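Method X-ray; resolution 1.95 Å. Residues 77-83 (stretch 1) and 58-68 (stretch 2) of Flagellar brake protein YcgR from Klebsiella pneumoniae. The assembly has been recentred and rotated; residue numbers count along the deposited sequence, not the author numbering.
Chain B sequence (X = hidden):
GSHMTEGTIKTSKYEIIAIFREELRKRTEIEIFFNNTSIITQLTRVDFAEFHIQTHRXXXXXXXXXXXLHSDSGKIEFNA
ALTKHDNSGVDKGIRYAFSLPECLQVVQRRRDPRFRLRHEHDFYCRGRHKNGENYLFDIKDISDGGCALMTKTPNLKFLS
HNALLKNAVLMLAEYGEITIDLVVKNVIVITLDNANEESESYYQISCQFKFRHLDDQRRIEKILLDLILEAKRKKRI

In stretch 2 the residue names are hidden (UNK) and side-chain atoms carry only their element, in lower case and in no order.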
# COMPACT_ATOMS: atom_id res chain seq x y z
N GLU B 77 4.75 -3.55 -12.48
CA GLU B 77 4.70 -3.20 -11.07
C GLU B 77 5.95 -3.64 -10.30
O GLU B 77 6.55 -4.68 -10.59
CB GLU B 77 3.42 -3.71 -10.41
CG GLU B 77 3.32 -5.21 -10.25
CD GLU B 77 2.00 -5.61 -9.61
OE1 GLU B 77 0.96 -5.52 -10.31
OE2 GLU B 77 2.00 -5.99 -8.43
N PHE B 78 6.32 -2.83 -9.33
CA PHE B 78 7.50 -3.09 -8.53
C PHE B 78 7.48 -2.22 -7.29
O PHE B 78 6.66 -1.31 -7.18
CB PHE B 78 8.77 -2.82 -9.35
CG PHE B 78 8.88 -1.40 -9.83
CD1 PHE B 78 9.64 -0.48 -9.14
CD2 PHE B 78 8.22 -0.99 -10.99
CE1 PHE B 78 9.75 0.83 -9.58
CE2 PHE B 78 8.33 0.31 -11.44
CZ PHE B 78 9.10 1.22 -10.74
N ASN B 79 8.36 -2.53 -6.35
CA ASN B 79 8.52 -1.71 -5.16
C ASN B 79 9.94 -1.21 -5.14
O ASN B 79 10.83 -1.85 -5.68
CB ASN B 79 8.24 -2.53 -3.90
CG ASN B 79 6.80 -3.00 -3.83
OD1 ASN B 79 5.94 -2.32 -3.28
ND2 ASN B 79 6.53 -4.18 -4.38
N ALA B 80 10.16 -0.04 -4.54
CA ALA B 80 11.49 0.51 -4.46
C ALA B 80 11.60 1.46 -3.29
O ALA B 80 10.66 2.19 -2.97
CB ALA B 80 11.87 1.22 -5.77
N ALA B 81 12.75 1.44 -2.64
CA ALA B 81 12.99 2.29 -1.49
C ALA B 81 13.70 3.57 -1.91
O ALA B 81 14.51 3.56 -2.84
CB ALA B 81 13.80 1.55 -0.43
N LEU B 82 13.39 4.65 -1.22
CA LEU B 82 14.00 5.95 -1.47
C LEU B 82 15.40 5.95 -0.89
O LEU B 82 15.61 5.52 0.25
CB LEU B 82 13.14 7.04 -0.83
CG LEU B 82 13.39 8.52 -1.09
CD1 LEU B 82 12.18 9.30 -0.59
CD2 LEU B 82 14.66 9.01 -0.41
N THR B 83 16.37 6.41 -1.67
CA THR B 83 17.76 6.45 -1.22
C THR B 83 18.22 7.88 -0.96
O THR B 83 18.94 8.15 0.01
CB THR B 83 18.71 5.79 -2.23
OG1 THR B 83 18.71 6.54 -3.45
CG2 THR B 83 18.27 4.36 -2.52
N UNK B 58 5.51 15.24 -0.64
CA UNK B 58 6.37 14.53 0.30
C UNK B 58 6.04 13.05 0.24
O UNK B 58 4.88 12.65 0.33
c UNK B 58 6.17 15.05 1.73
n UNK B 58 7.54 19.26 2.28
c UNK B 58 5.93 17.55 1.41
c UNK B 58 6.11 18.86 2.17
c UNK B 58 6.76 16.43 2.02
N UNK B 59 7.08 12.23 0.08
CA UNK B 59 6.90 10.79 0.01
C UNK B 59 7.65 10.13 1.16
O UNK B 59 8.85 10.38 1.34
c UNK B 59 7.44 10.68 -3.83
c UNK B 59 7.18 8.73 -1.43
c UNK B 59 6.78 10.97 -2.50
c UNK B 59 7.43 10.23 -1.32
N UNK B 60 6.96 9.29 1.94
CA UNK B 60 7.57 8.62 3.09
C UNK B 60 8.88 7.92 2.73
O UNK B 60 8.99 7.32 1.66
c UNK B 60 6.51 7.58 3.50
c UNK B 60 5.56 7.49 2.33
c UNK B 60 5.57 8.85 1.71
N UNK B 61 9.86 8.02 3.62
CA UNK B 61 11.16 7.40 3.39
C UNK B 61 11.34 6.15 4.25
O UNK B 61 10.46 5.80 5.04
o UNK B 61 13.55 7.86 3.35
c UNK B 61 12.28 8.40 3.68
N UNK B 62 12.47 5.48 4.08
CA UNK B 62 12.78 4.29 4.85
C UNK B 62 11.71 3.22 4.73
O UNK B 62 11.51 2.41 5.63
N UNK B 63 11.03 3.22 3.59
CA UNK B 63 9.94 2.29 3.34
C UNK B 63 9.82 2.01 1.85
O UNK B 63 10.01 2.91 1.03
c UNK B 63 8.63 2.87 3.89
n UNK B 63 7.41 0.69 4.25
c UNK B 63 6.25 0.12 3.96
c UNK B 63 7.45 1.96 3.73
c UNK B 63 6.26 2.15 3.11
n UNK B 63 5.53 0.99 3.27
N UNK B 64 9.53 0.77 1.49
CA UNK B 64 9.33 0.40 0.10
C UNK B 64 8.07 1.06 -0.47
O UNK B 64 6.99 0.97 0.13
c UNK B 64 11.41 -1.54 -1.25
c UNK B 64 12.61 -2.46 -1.35
c UNK B 64 9.24 -1.12 -0.06
c UNK B 64 10.57 -1.84 -0.02
n UNK B 64 12.23 -3.89 -1.49
N UNK B 65 8.21 1.73 -1.61
CA UNK B 65 7.09 2.41 -2.24
C UNK B 65 6.59 1.62 -3.46
O UNK B 65 7.39 1.08 -4.22
c UNK B 65 8.14 4.59 -1.51
c UNK B 65 6.28 4.61 -3.18
c UNK B 65 7.27 4.69 -0.28
c UNK B 65 7.49 3.84 -2.67
N UNK B 66 5.28 1.57 -3.63
CA UNK B 66 4.69 0.88 -4.78
C UNK B 66 4.69 1.75 -6.03
O UNK B 66 4.27 2.91 -6.00
n UNK B 66 1.80 -4.03 -3.93
n UNK B 66 1.75 -2.41 -5.55
n UNK B 66 -0.08 -3.76 -5.22
c UNK B 66 3.11 -1.95 -5.27
c UNK B 66 3.15 -1.04 -4.05
c UNK B 66 3.26 0.43 -4.45
c UNK B 66 1.16 -3.40 -4.90
N UNK B 67 5.16 1.18 -7.14
CA UNK B 67 5.16 1.87 -8.42
C UNK B 67 4.43 1.07 -9.49
O UNK B 67 4.32 -0.16 -9.40
c UNK B 67 7.98 2.62 -6.89
c UNK B 67 8.26 5.25 -7.64
c UNK B 67 8.84 4.80 -6.49
c UNK B 67 7.37 3.06 -8.06
c UNK B 67 8.71 3.48 -6.12
c UNK B 67 6.58 2.11 -8.91
c UNK B 67 7.52 4.38 -8.43
N UNK B 68 3.97 1.79 -10.51
CA UNK B 68 3.40 1.18 -11.70
C UNK B 68 3.91 1.96 -12.91
O UNK B 68 3.65 3.15 -13.05
c UNK B 68 1.54 -1.24 -11.73
c UNK B 68 -0.40 0.31 -11.95
c UNK B 68 1.88 1.24 -11.63
c UNK B 68 1.07 0.10 -12.25

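Position 58 carries four carbons in a row ending in a nitrogen; the chain is unbranched and stays clear of stretch 1. That is lysine, K58. Position 59 has four carbons, forked at the first, with one arm two carbons long, the pattern of isoleucine: I59. Its backbone O lies 4.0 Å from L82 CD1. At position 60 three carbons close a ring onto the backbone N, which only proline does; P60 directs its CA-to-CB bond away from stretch 1.

Position 61 has one carbon and one oxygen. The same atoms would fit no other standard residue, so this is serine, S61, whose OG lies 4.1 Å from L82 CD2. Position 62 has no side-chain atoms and is glycine; its phi of 56° is one that glycine adopts readily, although G62 is poorly ordered. Position 63 shows one carbon followed by a five-membered ring of three carbons and two nitrogens, hence histidine. The CA-to-CB bond of H63 points away, and its backbone O is 4.0 Å from A81 CA.

Position 64 again has four carbons in a row ending in nitrogen, a second lysine. The aliphatic part of K64 lies along stretch 1, with CD 3.6 Å from A81 N and 4.0 Å from A81 CB. Position 65 repeats the four-carbon fork with one longer arm, so it is isoleucine. I65 is buried, on the same face of the sheet as A80, and its backbone N and O both bond to that alanine.

Position 66 has three carbons, a nitrogen, then a carbon bearing two more nitrogens: a guanidinium, so arginine. R66 CG packs 3.2 Å from N79 OD1. Its NH2 comes 4.4 Å from E77 OE2, but the oxygen sits over the guanidinium face, well out of its plane; the charges are near each other without forming a salt bridge, and NH2 is hydrogen-bonded elsewhere in the structure.

Position 67 has one carbon and a ring of six carbons with no hydroxyl oxygen, which identifies phenylalanine rather than tyrosine. F67 CB lies 3.2 Å from F78 CZ and, 24° off the ring normal, sits over the face of the F78 ring. The two ring planes differ by 3°, yet their centroids are 5.1 Å apart and slid so that the rings barely overlap. F67 CE2 also reaches A80 CB at 3.9 Å. Position 68 has four carbons forked at the second, leucine, and L68 CD1 touches E77 CB at 3.4 Å.

The contact is an antiparallel strand pairing. I65 N donates to A80 O (2.8 Å, 167°), A80 N to I65 O (3.0 Å, 150°) and F67 N to F78 O (2.9 Å, 164°); F78 N to F67 O is weak at 3.3 Å. Between these pairs, N79 CA approaches I65 O at 3.2 Å as a CA-H...O contact. Alternation then sorts the side chains: F78, A80, I65 and F67 share a buried face, while E77, N79, R66 and L68 occupy the other.

Stretch 2 58-68: KIPSGHKIRFL
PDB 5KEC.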